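Local coordinates for trans-4-hydroxy-L-proline dehydratase (PDB 6VXC), which catalyses the radical dehydration of trans-4-hydroxy-L-proline to (S)-1-pyrroline-5-carboxylate as a glycyl radical enzyme in anaerobic hydroxyproline degradation, at residues G86-V90 with E329-C333; W335-Q341 with M390-P395; P273-A279 with F312-D316; I187-F192 with M282-V286; A39-S44 with G94-A100. One frame throughout, in Å; residues are numbered along the deposited sequence.

Contact 1 of 5, residues G86-V90 with E329-C333; sequences GELIV and ELLEC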
# COMPACT_ATOMS: atom_id res chain seq x y z
N GLY A 86 27.50 -8.87 9.72
CA GLY A 86 26.82 -8.62 10.96
C GLY A 86 25.38 -9.10 11.02
O GLY A 86 24.77 -9.01 12.09
N GLU A 87 24.84 -9.64 9.94
CA GLU A 87 23.45 -10.04 9.95
C GLU A 87 23.19 -11.17 10.93
O GLU A 87 24.03 -12.03 11.17
CB GLU A 87 22.99 -10.46 8.55
CG GLU A 87 22.73 -9.27 7.66
CD GLU A 87 22.15 -9.65 6.32
OE1 GLU A 87 22.40 -10.78 5.84
OE2 GLU A 87 21.41 -8.80 5.76
N LEU A 88 22.01 -11.12 11.53
CA LEU A 88 21.40 -12.25 12.22
C LEU A 88 20.22 -12.84 11.46
O LEU A 88 19.97 -14.03 11.57
CB LEU A 88 20.94 -11.82 13.62
CG LEU A 88 21.99 -11.43 14.67
CD1 LEU A 88 21.35 -10.91 15.96
CD2 LEU A 88 22.89 -12.62 15.00
N ILE A 89 19.51 -12.01 10.68
CA ILE A 89 18.45 -12.45 9.78
C ILE A 89 18.95 -12.28 8.35
O ILE A 89 19.43 -11.20 8.00
CB ILE A 89 17.16 -11.62 9.99
CG1 ILE A 89 16.69 -11.72 11.43
CG2 ILE A 89 16.04 -12.06 9.00
CD1 ILE A 89 16.35 -13.13 11.87
N VAL A 90 18.80 -13.31 7.52
CA VAL A 90 19.39 -13.31 6.18
C VAL A 90 18.31 -13.43 5.12
O VAL A 90 17.22 -13.97 5.35
CB VAL A 90 20.43 -14.44 6.00
CG1 VAL A 90 21.58 -14.30 7.00
CG2 VAL A 90 19.75 -15.80 6.10
N GLU A 329 17.18 -6.47 19.44
CA GLU A 329 18.25 -6.53 18.44
C GLU A 329 17.77 -7.27 17.19
O GLU A 329 18.06 -6.85 16.06
CB GLU A 329 19.50 -7.19 19.04
CG GLU A 329 20.67 -7.30 18.05
CD GLU A 329 21.92 -7.97 18.65
OE1 GLU A 329 23.03 -7.63 18.24
OE2 GLU A 329 21.77 -8.86 19.50
N LEU A 330 17.05 -8.37 17.38
CA LEU A 330 16.56 -9.13 16.23
C LEU A 330 15.55 -8.32 15.42
O LEU A 330 15.55 -8.38 14.19
CB LEU A 330 15.96 -10.46 16.69
CG LEU A 330 17.01 -11.49 17.12
CD1 LEU A 330 16.40 -12.62 17.92
CD2 LEU A 330 17.74 -12.02 15.90
N LEU A 331 14.70 -7.55 16.10
CA LEU A 331 13.73 -6.72 15.38
C LEU A 331 14.40 -5.55 14.68
O LEU A 331 13.96 -5.14 13.61
CB LEU A 331 12.65 -6.22 16.34
CG LEU A 331 11.63 -7.29 16.70
CD1 LEU A 331 10.66 -6.81 17.74
CD2 LEU A 331 10.90 -7.76 15.43
N GLU A 332 15.46 -4.98 15.27
CA GLU A 332 16.21 -3.95 14.56
C GLU A 332 16.84 -4.53 13.31
O GLU A 332 16.87 -3.87 12.26
CB GLU A 332 17.26 -3.31 15.47
CG GLU A 332 16.61 -2.36 16.50
CD GLU A 332 17.58 -1.63 17.45
OE1 GLU A 332 18.82 -1.72 17.29
OE2 GLU A 332 17.06 -0.95 18.37
N CYS A 333 17.32 -5.77 13.38
CA CYS A 333 17.80 -6.44 12.18
C CYS A 333 16.68 -6.58 11.15
O CYS A 333 16.89 -6.28 9.97
CB CYS A 333 18.37 -7.82 12.54
SG CYS A 333 19.95 -7.82 13.41
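Leu-88 and Ile-89 pack on Leu-330 and Cys-333, which lie one helical turn apart on helix 324-339, so that the loop after helix 64-78 lies against a helix of the pyruvate formate-lyase-like fold. The contact is apolar, buried and small, about 237 Å² in all. Leu-88 has the largest share. Its CB meets Leu-330 CD2 and, in a different direction, Cys-333 SG at 4.1 Å. CG is set beside the backbone N and anti to the carbonyl carbon (chi1 -67°), and from there the side chain runs on toward the helix. At its tip, CD1 of Leu-88 is 3.8 Å from CD2 of Leu-330, the two leucines crossing at about a right angle, and it also rests against the carboxylate carbon of Glu-329. That glutamate stretches out in an extended chain, and its oxygens are engaged elsewhere: OE1 in a salt bridge with Arg-28 of helix 27-38, OE2 in another with Arg-326. Ile-89 packs more loosely and reaches His-277 and Ile-280 of helix 276-293, so the loop also touches that helix. Its CD1 approaches Leu-330 CD2 at 4.4 Å, and its CG1 lies 4.4 Å from CB of Cys-333.

Contact 2 of 5, residues W335-Q341 with M390-P395; sequences WVKFNNQ and MKLIQP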
# COMPACT_ATOMS: atom_id res chain seq x y z
N TRP A 335 13.98 -4.73 10.82
CA TRP A 335 13.68 -3.41 10.28
C TRP A 335 14.63 -3.06 9.14
O TRP A 335 14.20 -2.59 8.07
CB TRP A 335 13.77 -2.35 11.39
CG TRP A 335 12.42 -1.84 11.85
CD1 TRP A 335 12.01 -0.55 11.88
CD2 TRP A 335 11.31 -2.62 12.31
NE1 TRP A 335 10.72 -0.46 12.33
CE2 TRP A 335 10.26 -1.72 12.60
CE3 TRP A 335 11.10 -3.98 12.52
CZ2 TRP A 335 9.03 -2.14 13.10
CZ3 TRP A 335 9.86 -4.40 13.00
CH2 TRP A 335 8.85 -3.48 13.29
N VAL A 336 15.92 -3.31 9.34
CA VAL A 336 16.89 -3.02 8.29
C VAL A 336 16.61 -3.87 7.05
O VAL A 336 16.76 -3.40 5.92
CB VAL A 336 18.33 -3.24 8.81
CG1 VAL A 336 19.31 -3.21 7.66
CG2 VAL A 336 18.69 -2.21 9.90
N LYS A 337 16.21 -5.13 7.24
CA LYS A 337 15.93 -5.99 6.08
C LYS A 337 14.82 -5.40 5.22
O LYS A 337 14.93 -5.36 3.99
CB LYS A 337 15.58 -7.41 6.50
CG LYS A 337 16.67 -8.15 7.25
CD LYS A 337 18.00 -8.22 6.47
CE LYS A 337 17.88 -8.85 5.10
NZ LYS A 337 19.20 -8.91 4.36
N PHE A 338 13.73 -4.95 5.85
CA PHE A 338 12.69 -4.24 5.10
C PHE A 338 13.29 -3.05 4.33
O PHE A 338 13.00 -2.85 3.15
CB PHE A 338 11.60 -3.73 6.04
CG PHE A 338 10.61 -4.77 6.49
CD1 PHE A 338 9.60 -5.22 5.65
CD2 PHE A 338 10.64 -5.25 7.81
CE1 PHE A 338 8.67 -6.14 6.09
CE2 PHE A 338 9.72 -6.17 8.25
CZ PHE A 338 8.73 -6.62 7.39
N ASN A 339 14.11 -2.25 5.01
CA ASN A 339 14.67 -1.05 4.40
C ASN A 339 15.64 -1.35 3.28
O ASN A 339 15.95 -0.44 2.49
CB ASN A 339 15.36 -0.17 5.45
CG ASN A 339 15.56 1.26 4.97
OD1 ASN A 339 14.60 2.00 4.76
ND2 ASN A 339 16.81 1.67 4.82
N ASN A 340 16.14 -2.58 3.19
CA ASN A 340 16.99 -3.00 2.08
C ASN A 340 16.22 -3.38 0.81
O ASN A 340 16.87 -3.59 -0.22
CB ASN A 340 17.85 -4.22 2.49
CG ASN A 340 19.02 -3.83 3.41
OD1 ASN A 340 19.27 -2.66 3.64
ND2 ASN A 340 19.74 -4.83 3.90
N GLN A 341 14.88 -3.44 0.84
CA GLN A 341 14.07 -3.88 -0.31
C GLN A 341 13.22 -2.73 -0.85
O GLN A 341 12.09 -2.51 -0.37
CB GLN A 341 13.16 -5.06 0.06
CG GLN A 341 13.77 -6.08 1.04
CD GLN A 341 15.10 -6.63 0.57
OE1 GLN A 341 15.28 -6.97 -0.60
NE2 GLN A 341 16.04 -6.74 1.50
N MET A 390 15.32 3.28 15.18
CA MET A 390 15.84 3.06 13.82
C MET A 390 15.50 4.21 12.86
O MET A 390 16.29 4.50 11.96
CB MET A 390 15.30 1.74 13.27
CG MET A 390 15.77 0.50 14.06
SD MET A 390 17.55 0.41 14.34
CE MET A 390 18.12 -0.15 12.75
N LYS A 391 14.35 4.85 13.04
CA LYS A 391 13.90 5.95 12.18
C LYS A 391 14.09 5.62 10.69
O LYS A 391 14.72 6.36 9.93
CB LYS A 391 14.59 7.25 12.57
CG LYS A 391 13.90 8.51 12.02
CD LYS A 391 14.60 9.82 12.41
CE LYS A 391 13.89 11.01 11.76
NZ LYS A 391 14.35 12.35 12.25
N LEU A 392 13.51 4.49 10.28
CA LEU A 392 13.54 4.03 8.89
C LEU A 392 12.15 4.10 8.28
O LEU A 392 11.15 3.77 8.94
CB LEU A 392 14.07 2.59 8.79
CG LEU A 392 15.51 2.36 9.28
CD1 LEU A 392 15.81 0.86 9.34
CD2 LEU A 392 16.55 3.12 8.44
N ILE A 393 12.06 4.54 7.02
CA ILE A 393 10.74 4.69 6.40
C ILE A 393 10.16 3.37 5.91
O ILE A 393 8.97 3.32 5.59
CB ILE A 393 10.77 5.71 5.24
CG1 ILE A 393 11.76 5.31 4.15
CG2 ILE A 393 11.04 7.11 5.76
CD1 ILE A 393 11.79 6.30 2.98
N GLN A 394 10.95 2.31 5.89
CA GLN A 394 10.44 0.95 5.76
C GLN A 394 10.96 0.16 6.95
O GLN A 394 12.10 0.32 7.32
CB GLN A 394 10.92 0.28 4.47
CG GLN A 394 10.49 0.94 3.18
CD GLN A 394 10.46 -0.08 2.04
OE1 GLN A 394 9.45 -0.76 1.83
NE2 GLN A 394 11.56 -0.19 1.29
N PRO A 395 10.12 -0.68 7.57
CA PRO A 395 8.70 -0.89 7.28
C PRO A 395 7.87 0.31 7.72
O PRO A 395 8.38 1.25 8.35
CB PRO A 395 8.35 -2.11 8.12
CG PRO A 395 9.26 -1.97 9.32
CD PRO A 395 10.54 -1.42 8.77
O HOH W 1 9.54 2.11 11.02
O HOH W 2 10.21 -3.52 2.49
O HOH W 3 14.67 4.74 5.73
O HOH W 4 13.84 2.16 1.74
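Two aromatic rings of helix 324-339 receive Pro-395 on their faces. Over the indole of Trp-335 the proline lays CG and CD: CG is 3.4 Å from CE2, and CD stands 3.5 Å from the centroid of the five-membered ring, only 8° off its normal, a CH-pi contact. At the indole's edge NE1 donates to water 1. The Phe-338 ring takes Pro-395 CB over one face, offset toward the rim, while water 2 lies in plane at its edge. A cis peptide bond precedes this proline, in the loop leading from helix 378-390 into strand 396-401 of the glycyl radical enzyme core. One residue on from Trp-335, Val-336 CG2 meets CE of Met-390 at 3.6 Å, brought there by bends at chi2 (-51°) and chi3. Gln-394 NE2 donates to Gln-341 O (2.9 Å, 155°), arriving above the carbonyl plane. Water 2 donates to Phe-338 O and Gln-394 OE1, and the latter also accepts from Asp-359 N. Water 3 links Asn-339 OD1 to Ile-393 N, while Asn-339 ND2 bonds to Ser-36.

Contact 3 of 5, residues P273-A279 with F312-D316; sequences PETYHQA and FYERD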
# COMPACT_ATOMS: atom_id res chain seq x y z
N PRO A 273 8.80 -22.78 13.06
CA PRO A 273 9.77 -22.14 13.96
C PRO A 273 9.57 -22.60 15.40
O PRO A 273 8.45 -22.82 15.85
CB PRO A 273 9.46 -20.64 13.80
CG PRO A 273 8.03 -20.61 13.40
CD PRO A 273 7.82 -21.82 12.52
N GLU A 274 10.69 -22.78 16.10
CA GLU A 274 10.66 -23.18 17.51
C GLU A 274 11.04 -22.05 18.46
O GLU A 274 10.71 -22.12 19.64
CB GLU A 274 11.61 -24.36 17.75
CG GLU A 274 11.31 -25.59 16.91
CD GLU A 274 10.02 -26.29 17.32
OE1 GLU A 274 9.52 -26.01 18.43
OE2 GLU A 274 9.51 -27.11 16.53
N THR A 275 11.73 -21.02 17.97
CA THR A 275 12.21 -19.92 18.79
C THR A 275 11.80 -18.59 18.16
O THR A 275 11.46 -18.52 16.98
CB THR A 275 13.73 -19.97 18.96
OG1 THR A 275 14.34 -19.65 17.71
CG2 THR A 275 14.20 -21.39 19.40
N TYR A 276 11.86 -17.53 18.98
CA TYR A 276 11.58 -16.17 18.51
C TYR A 276 12.47 -15.80 17.34
O TYR A 276 12.01 -15.21 16.35
CB TYR A 276 11.78 -15.22 19.70
CG TYR A 276 11.67 -13.72 19.50
CD1 TYR A 276 12.73 -12.99 19.00
CD2 TYR A 276 10.53 -13.03 19.92
CE1 TYR A 276 12.66 -11.63 18.88
CE2 TYR A 276 10.44 -11.66 19.81
CZ TYR A 276 11.52 -10.97 19.29
OH TYR A 276 11.48 -9.61 19.16
N HIS A 277 13.77 -16.10 17.45
CA HIS A 277 14.70 -15.89 16.35
C HIS A 277 14.24 -16.64 15.10
O HIS A 277 14.21 -16.08 14.00
CB HIS A 277 16.08 -16.38 16.79
CG HIS A 277 17.20 -15.99 15.89
ND1 HIS A 277 17.07 -15.87 14.52
CD2 HIS A 277 18.50 -15.75 16.16
CE1 HIS A 277 18.23 -15.53 14.00
NE2 HIS A 277 19.12 -15.47 14.97
N GLN A 278 13.87 -17.91 15.25
CA GLN A 278 13.44 -18.69 14.09
C GLN A 278 12.13 -18.16 13.52
O GLN A 278 11.93 -18.24 12.31
CB GLN A 278 13.28 -20.17 14.47
CG GLN A 278 14.61 -20.85 14.68
CD GLN A 278 14.50 -22.16 15.42
OE1 GLN A 278 13.41 -22.73 15.56
NE2 GLN A 278 15.62 -22.65 15.90
N ALA A 279 11.24 -17.65 14.38
CA ALA A 279 9.98 -17.09 13.90
C ALA A 279 10.22 -15.89 13.00
O ALA A 279 9.56 -15.73 11.97
CB ALA A 279 9.08 -16.72 15.07
N PHE A 312 6.45 -16.76 21.49
CA PHE A 312 7.86 -17.12 21.40
C PHE A 312 8.70 -16.33 22.40
O PHE A 312 9.56 -16.89 23.07
CB PHE A 312 8.36 -16.85 19.97
CG PHE A 312 7.74 -17.76 18.91
CD1 PHE A 312 8.19 -19.05 18.74
CD2 PHE A 312 6.70 -17.31 18.14
CE1 PHE A 312 7.64 -19.86 17.78
CE2 PHE A 312 6.12 -18.13 17.19
CZ PHE A 312 6.59 -19.40 17.01
N TYR A 313 8.43 -15.03 22.52
CA TYR A 313 9.18 -14.19 23.45
C TYR A 313 9.05 -14.74 24.87
O TYR A 313 10.05 -15.01 25.53
CB TYR A 313 8.67 -12.75 23.39
CG TYR A 313 9.40 -11.80 24.31
CD1 TYR A 313 10.69 -11.38 24.01
CD2 TYR A 313 8.80 -11.29 25.46
CE1 TYR A 313 11.38 -10.52 24.83
CE2 TYR A 313 9.48 -10.41 26.30
CZ TYR A 313 10.76 -10.03 25.97
OH TYR A 313 11.44 -9.18 26.78
N GLU A 314 7.82 -14.95 25.32
CA GLU A 314 7.58 -15.42 26.68
C GLU A 314 8.23 -16.78 26.91
O GLU A 314 8.90 -17.00 27.92
CB GLU A 314 6.08 -15.47 26.94
CG GLU A 314 5.43 -14.09 27.00
CD GLU A 314 3.99 -14.13 27.46
OE1 GLU A 314 3.44 -15.24 27.58
OE2 GLU A 314 3.40 -13.06 27.68
N ARG A 315 8.07 -17.70 25.95
CA ARG A 315 8.68 -19.01 26.07
C ARG A 315 10.20 -18.91 26.11
O ARG A 315 10.86 -19.50 26.97
CB ARG A 315 8.19 -19.89 24.90
CG ARG A 315 8.37 -21.37 25.00
CD ARG A 315 7.33 -22.13 24.09
NE ARG A 315 7.20 -21.54 22.75
CZ ARG A 315 6.06 -21.14 22.18
NH1 ARG A 315 4.90 -21.26 22.81
NH2 ARG A 315 6.07 -20.63 20.96
N ASP A 316 10.78 -18.10 25.21
CA ASP A 316 12.24 -18.04 25.10
C ASP A 316 12.88 -17.39 26.32
O ASP A 316 13.93 -17.86 26.79
CB ASP A 316 12.64 -17.31 23.81
CG ASP A 316 12.48 -18.18 22.54
OD1 ASP A 316 11.90 -19.29 22.61
OD2 ASP A 316 12.93 -17.73 21.45
O HOH W 5 9.39 -20.50 21.60
O HOH W 6 14.97 -16.94 20.10
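The Phe-312 ring lies against the start of helix 276-293, with Ala-279 CB over the centre of one face (CH-pi, 3.9 Å to the centroid) and Arg-315 NH2 above the opposite face. Carbonyl oxygens of Pro-273 and Glu-274 come in at its edge. Tyr-276 and Tyr-313, both with CG anti to the backbone N (chi1 175° in Tyr-276), run side by side, pointing the same way, with Tyr-276 CD2 3.9 Å from Tyr-313 CB; the Tyr-276 hydroxyl is hydrogen-bonded to Ala-327 O. Asp-316 OD2 accepts from Tyr-276 N on its syn side (2.7 Å, 164°; 33° out of plane) and from water 6, which joins it to His-277 N. Water 5 donates to OD1 and to Glu-274 O and accepts from Arg-315 NE. Thr-275, the N-cap, forms a capping box: OG1 accepts from Gln-278 N, and Thr-275 N returns a weak bond to Gln-278 OE1, which accepts more firmly from Glu-274 N. A carboxylate beside first-turn amides would probably be stabilised in its ionised form.

Contact 4 of 5, residues I187-F192 with M282-V286; sequences IYKKGF and MYWFV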
# COMPACT_ATOMS: atom_id res chain seq x y z
N ILE A 187 2.48 -19.74 9.15
CA ILE A 187 3.92 -20.00 9.13
C ILE A 187 4.54 -20.12 10.52
O ILE A 187 5.71 -20.51 10.62
CB ILE A 187 4.68 -18.92 8.34
CG1 ILE A 187 4.49 -17.54 8.98
CG2 ILE A 187 4.18 -18.90 6.92
CD1 ILE A 187 5.47 -16.45 8.46
N TYR A 188 3.83 -19.76 11.59
CA TYR A 188 4.36 -19.98 12.93
C TYR A 188 3.92 -21.30 13.53
O TYR A 188 4.50 -21.74 14.53
CB TYR A 188 3.96 -18.82 13.87
CG TYR A 188 4.20 -17.48 13.21
CD1 TYR A 188 5.49 -17.02 12.97
CD2 TYR A 188 3.13 -16.70 12.79
CE1 TYR A 188 5.71 -15.84 12.34
CE2 TYR A 188 3.34 -15.50 12.15
CZ TYR A 188 4.63 -15.07 11.93
OH TYR A 188 4.87 -13.89 11.30
N LYS A 189 2.94 -21.97 12.92
CA LYS A 189 2.44 -23.25 13.38
C LYS A 189 2.84 -24.41 12.48
O LYS A 189 2.77 -25.56 12.92
CB LYS A 189 0.90 -23.21 13.52
CG LYS A 189 0.41 -22.14 14.47
CD LYS A 189 -1.12 -22.03 14.54
CE LYS A 189 -1.75 -21.67 13.21
NZ LYS A 189 -3.20 -21.32 13.37
N LYS A 190 3.27 -24.13 11.25
CA LYS A 190 3.63 -25.16 10.28
C LYS A 190 4.85 -24.70 9.49
O LYS A 190 5.01 -23.51 9.23
CB LYS A 190 2.49 -25.47 9.29
CG LYS A 190 1.30 -26.17 9.93
CD LYS A 190 0.18 -26.43 8.94
CE LYS A 190 -0.85 -27.39 9.53
NZ LYS A 190 -2.08 -27.47 8.72
N GLY A 191 5.70 -25.66 9.14
CA GLY A 191 6.72 -25.43 8.13
C GLY A 191 6.19 -25.83 6.77
O GLY A 191 5.07 -26.30 6.63
N PHE A 192 7.02 -25.62 5.74
CA PHE A 192 6.58 -25.95 4.39
C PHE A 192 6.60 -27.44 4.10
O PHE A 192 5.89 -27.88 3.18
CB PHE A 192 7.41 -25.17 3.38
CG PHE A 192 6.99 -23.73 3.29
CD1 PHE A 192 5.95 -23.35 2.45
CD2 PHE A 192 7.59 -22.76 4.09
CE1 PHE A 192 5.52 -22.02 2.39
CE2 PHE A 192 7.16 -21.43 4.03
CZ PHE A 192 6.14 -21.06 3.19
N MET A 282 11.78 -17.20 9.71
CA MET A 282 10.73 -17.82 8.90
C MET A 282 9.90 -16.75 8.19
O MET A 282 9.67 -16.82 6.98
CB MET A 282 9.83 -18.72 9.77
CG MET A 282 8.51 -19.19 9.11
SD MET A 282 8.73 -20.39 7.76
CE MET A 282 8.51 -21.91 8.66
N TYR A 283 9.45 -15.72 8.92
CA TYR A 283 8.69 -14.67 8.26
C TYR A 283 9.50 -14.06 7.12
O TYR A 283 8.97 -13.87 6.02
CB TYR A 283 8.26 -13.55 9.23
CG TYR A 283 7.76 -12.43 8.36
CD1 TYR A 283 6.49 -12.48 7.79
CD2 TYR A 283 8.61 -11.40 7.96
CE1 TYR A 283 6.06 -11.51 6.93
CE2 TYR A 283 8.18 -10.43 7.08
CZ TYR A 283 6.91 -10.49 6.57
OH TYR A 283 6.49 -9.53 5.70
N TRP A 284 10.78 -13.75 7.36
CA TRP A 284 11.54 -13.03 6.35
C TRP A 284 11.79 -13.88 5.10
O TRP A 284 11.79 -13.36 3.99
CB TRP A 284 12.87 -12.51 6.91
CG TRP A 284 13.50 -11.60 5.90
CD1 TRP A 284 14.66 -11.80 5.21
CD2 TRP A 284 12.95 -10.37 5.41
NE1 TRP A 284 14.88 -10.77 4.34
CE2 TRP A 284 13.85 -9.87 4.44
CE3 TRP A 284 11.80 -9.63 5.70
CZ2 TRP A 284 13.62 -8.68 3.75
CZ3 TRP A 284 11.58 -8.44 5.02
CH2 TRP A 284 12.48 -7.98 4.06
N PHE A 285 12.01 -15.19 5.27
CA PHE A 285 12.14 -16.08 4.12
C PHE A 285 10.85 -16.09 3.30
O PHE A 285 10.88 -16.03 2.06
CB PHE A 285 12.49 -17.50 4.57
CG PHE A 285 13.97 -17.73 4.80
CD1 PHE A 285 14.93 -17.02 4.09
CD2 PHE A 285 14.40 -18.69 5.72
CE1 PHE A 285 16.29 -17.24 4.29
CE2 PHE A 285 15.76 -18.92 5.93
CZ PHE A 285 16.71 -18.20 5.22
N VAL A 286 9.71 -16.20 3.98
CA VAL A 286 8.42 -16.14 3.29
C VAL A 286 8.27 -14.81 2.57
O VAL A 286 7.80 -14.75 1.44
CB VAL A 286 7.26 -16.38 4.29
CG1 VAL A 286 5.92 -16.15 3.61
CG2 VAL A 286 7.33 -17.77 4.92
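The backbones stay well apart, 7.2 Å between CA of Ile-187 and CA of Met-282, so side chains fill the gap between them. This is a mainly apolar interface of a short, weakly bonded helical turn and the bend after it with helix 276-293 of the pyruvate formate-lyase-like fold, completed by a Met-aromatic contact. Met-282 reaches across with CG anti to its own backbone N (chi1 168°) and then bends at chi2 and chi3. Its CG lies 3.4 Å from Ile-187 O, while CE lies near Ile-187 O, Lys-190 O and Gly-191 CA. The sulfur approaches the Phe-192 ring obliquely, 5.4 Å from its centroid. Ile-187 divides its branches between three residues. CB meets Met-282 CG, CD1 extends to Tyr-283 CA at 3.7 Å and lies at the edge of the Tyr-283 ring, and CG2 meets Val-286 CG2 tip to tip. Its CG1 also covers one face of the neighbouring Tyr-188 ring. Tyr-188 and Tyr-283 lie side by side, pointing the same way, with Tyr-188 OH 4.0 Å from Tyr-283 CB, and the hydroxyl of Tyr-283 is bonded to His-287. Helix 542-546 adds Leu-543 and Thr-546 against Phe-192. Val-286 CG2 fits in plane at the edge of that phenyl ring, 3.8 Å from CE2.

Contact 5 of 5, residues A39-S44 with G94-A100; sequences AEPHIS and GDSPNGA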
# COMPACT_ATOMS: atom_id res chain seq x y z
N ALA A 39 23.09 2.21 0.69
CA ALA A 39 22.98 1.40 -0.51
C ALA A 39 22.34 2.19 -1.65
O ALA A 39 21.36 2.91 -1.45
CB ALA A 39 22.17 0.13 -0.23
N GLU A 40 22.88 2.05 -2.82
CA GLU A 40 22.36 2.79 -3.96
C GLU A 40 21.27 2.01 -4.68
O GLU A 40 21.43 0.82 -4.95
CB GLU A 40 23.48 3.12 -4.95
CG GLU A 40 24.49 4.16 -4.45
CD GLU A 40 23.91 5.58 -4.37
OE1 GLU A 40 23.99 6.31 -5.38
OE2 GLU A 40 23.36 5.96 -3.30
N PRO A 41 20.15 2.64 -5.01
CA PRO A 41 19.09 1.93 -5.75
C PRO A 41 19.55 1.54 -7.15
O PRO A 41 20.06 2.37 -7.90
CB PRO A 41 17.93 2.95 -5.79
CG PRO A 41 18.52 4.25 -5.50
CD PRO A 41 19.84 4.06 -4.79
N HIS A 42 19.33 0.27 -7.49
CA HIS A 42 19.77 -0.29 -8.76
C HIS A 42 18.91 -1.51 -9.07
O HIS A 42 18.22 -2.05 -8.20
CB HIS A 42 21.25 -0.68 -8.71
CG HIS A 42 21.55 -1.78 -7.74
ND1 HIS A 42 21.58 -1.58 -6.38
CD2 HIS A 42 21.80 -3.10 -7.93
CE1 HIS A 42 21.85 -2.72 -5.77
NE2 HIS A 42 22.00 -3.66 -6.69
N ILE A 43 18.96 -1.96 -10.32
CA ILE A 43 18.21 -3.14 -10.71
C ILE A 43 19.15 -4.35 -10.77
O ILE A 43 20.35 -4.23 -11.04
CB ILE A 43 17.44 -2.97 -12.05
CG1 ILE A 43 18.38 -2.91 -13.24
CG2 ILE A 43 16.59 -1.71 -12.03
CD1 ILE A 43 17.62 -3.06 -14.55
N SER A 44 18.59 -5.50 -10.43
CA SER A 44 19.26 -6.80 -10.46
C SER A 44 18.56 -7.65 -11.51
O SER A 44 17.36 -7.92 -11.40
CB SER A 44 19.21 -7.47 -9.09
OG SER A 44 19.69 -8.81 -9.13
N GLY A 94 17.20 -8.98 -4.17
CA GLY A 94 18.13 -8.84 -5.27
C GLY A 94 19.54 -9.29 -4.92
O GLY A 94 19.76 -10.03 -3.96
N ASP A 95 20.50 -8.79 -5.69
CA ASP A 95 21.89 -9.20 -5.50
C ASP A 95 22.50 -8.57 -4.25
O ASP A 95 23.44 -9.13 -3.67
CB ASP A 95 22.74 -8.82 -6.72
CG ASP A 95 22.89 -7.30 -6.90
OD1 ASP A 95 21.90 -6.57 -6.72
OD2 ASP A 95 24.00 -6.83 -7.20
N SER A 96 22.01 -7.41 -3.85
CA SER A 96 22.59 -6.67 -2.73
C SER A 96 21.53 -5.72 -2.20
O SER A 96 20.45 -5.59 -2.80
CB SER A 96 23.86 -5.91 -3.14
OG SER A 96 23.55 -4.93 -4.10
N PRO A 97 21.78 -5.08 -1.06
CA PRO A 97 20.80 -4.13 -0.52
C PRO A 97 20.43 -3.07 -1.55
O PRO A 97 21.29 -2.52 -2.24
CB PRO A 97 21.54 -3.52 0.68
CG PRO A 97 22.49 -4.61 1.11
CD PRO A 97 22.94 -5.26 -0.17
N ASN A 98 19.14 -2.76 -1.62
CA ASN A 98 18.57 -1.77 -2.53
C ASN A 98 18.69 -2.21 -4.01
O ASN A 98 18.62 -1.32 -4.89
CB ASN A 98 19.19 -0.38 -2.32
CG ASN A 98 18.15 0.73 -2.34
OD1 ASN A 98 16.96 0.47 -2.46
ND2 ASN A 98 18.60 1.98 -2.20
N GLY A 99 18.86 -3.44 -4.26
CA GLY A 99 18.82 -4.00 -5.61
C GLY A 99 17.47 -4.62 -5.89
O GLY A 99 17.07 -5.58 -5.23
N ALA A 100 16.75 -4.03 -6.82
CA ALA A 100 15.42 -4.53 -7.14
C ALA A 100 15.49 -5.56 -8.26
O ALA A 100 16.09 -5.29 -9.31
CB ALA A 100 14.50 -3.39 -7.58
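His-42 has both imidazole nitrogens occupied across and within the contact. ND1 donates to Glu-40 O (2.8 Å, 170°), with that oxygen in the ring plane. Asp-95 OD1 accepts from His-42 NE2 at 2.9 Å through its syn lone pair, the ring and carboxylate planes 79° apart. Two donating nitrogens would be consistent with a protonated imidazolium beside the carboxylate. Gripped at both nitrogens, the ring has its rotation fixed, and it receives Gly-99 CA over one face at 3.5 Å from its centroid. CG of His-42 sits between the backbone N and the carbonyl carbon (chi1 65°), which turns the imidazole back over the adjoining strand. Three backbone bonds link the strands: His-42 N gives to Asn-98 O, Ala-100 N to His-42 O at 2.8 Å, and Ser-44 N to Ala-100 O at 2.7 Å. Asn-98 ND2 adds a bond to Ala-39 O, standing above that carbonyl plane. Ala-39 CB touches Pro-97 CB. The backbone of Ser-126 bonds to that of Pro-41 and Ile-43. A type II turn from Ser-96 to Gly-99 leads into the second strand, and the ladder is that of a small two-stranded parallel sheet, 42-44 beside 99-101.

Overall arrangement
Helix 324-339 joins contact 1 to contact 2, whose centres are 12 Å apart, and a salt bridge between Glu-87 OE2 and Lys-337 NZ (2.6 Å) ties them together. Helix 276-293 serves contacts 3 and 4 in turn, also 12 Å between centres, and its Trp-284 packs against both Val-90 of contact 1 and Phe-338 of contact 2. Contact 5 meets contact 2 through a probable hydrogen bond between Asn-340 O and Asn-98 N, but stays about 17 Å from contact 3 at the nearest atoms. Contact 2 lies nearer the active site, the others being away from it: the side chain of Gln-394 is about 11 Å from that of Cys-454, the cysteine radical site inferred by similarity.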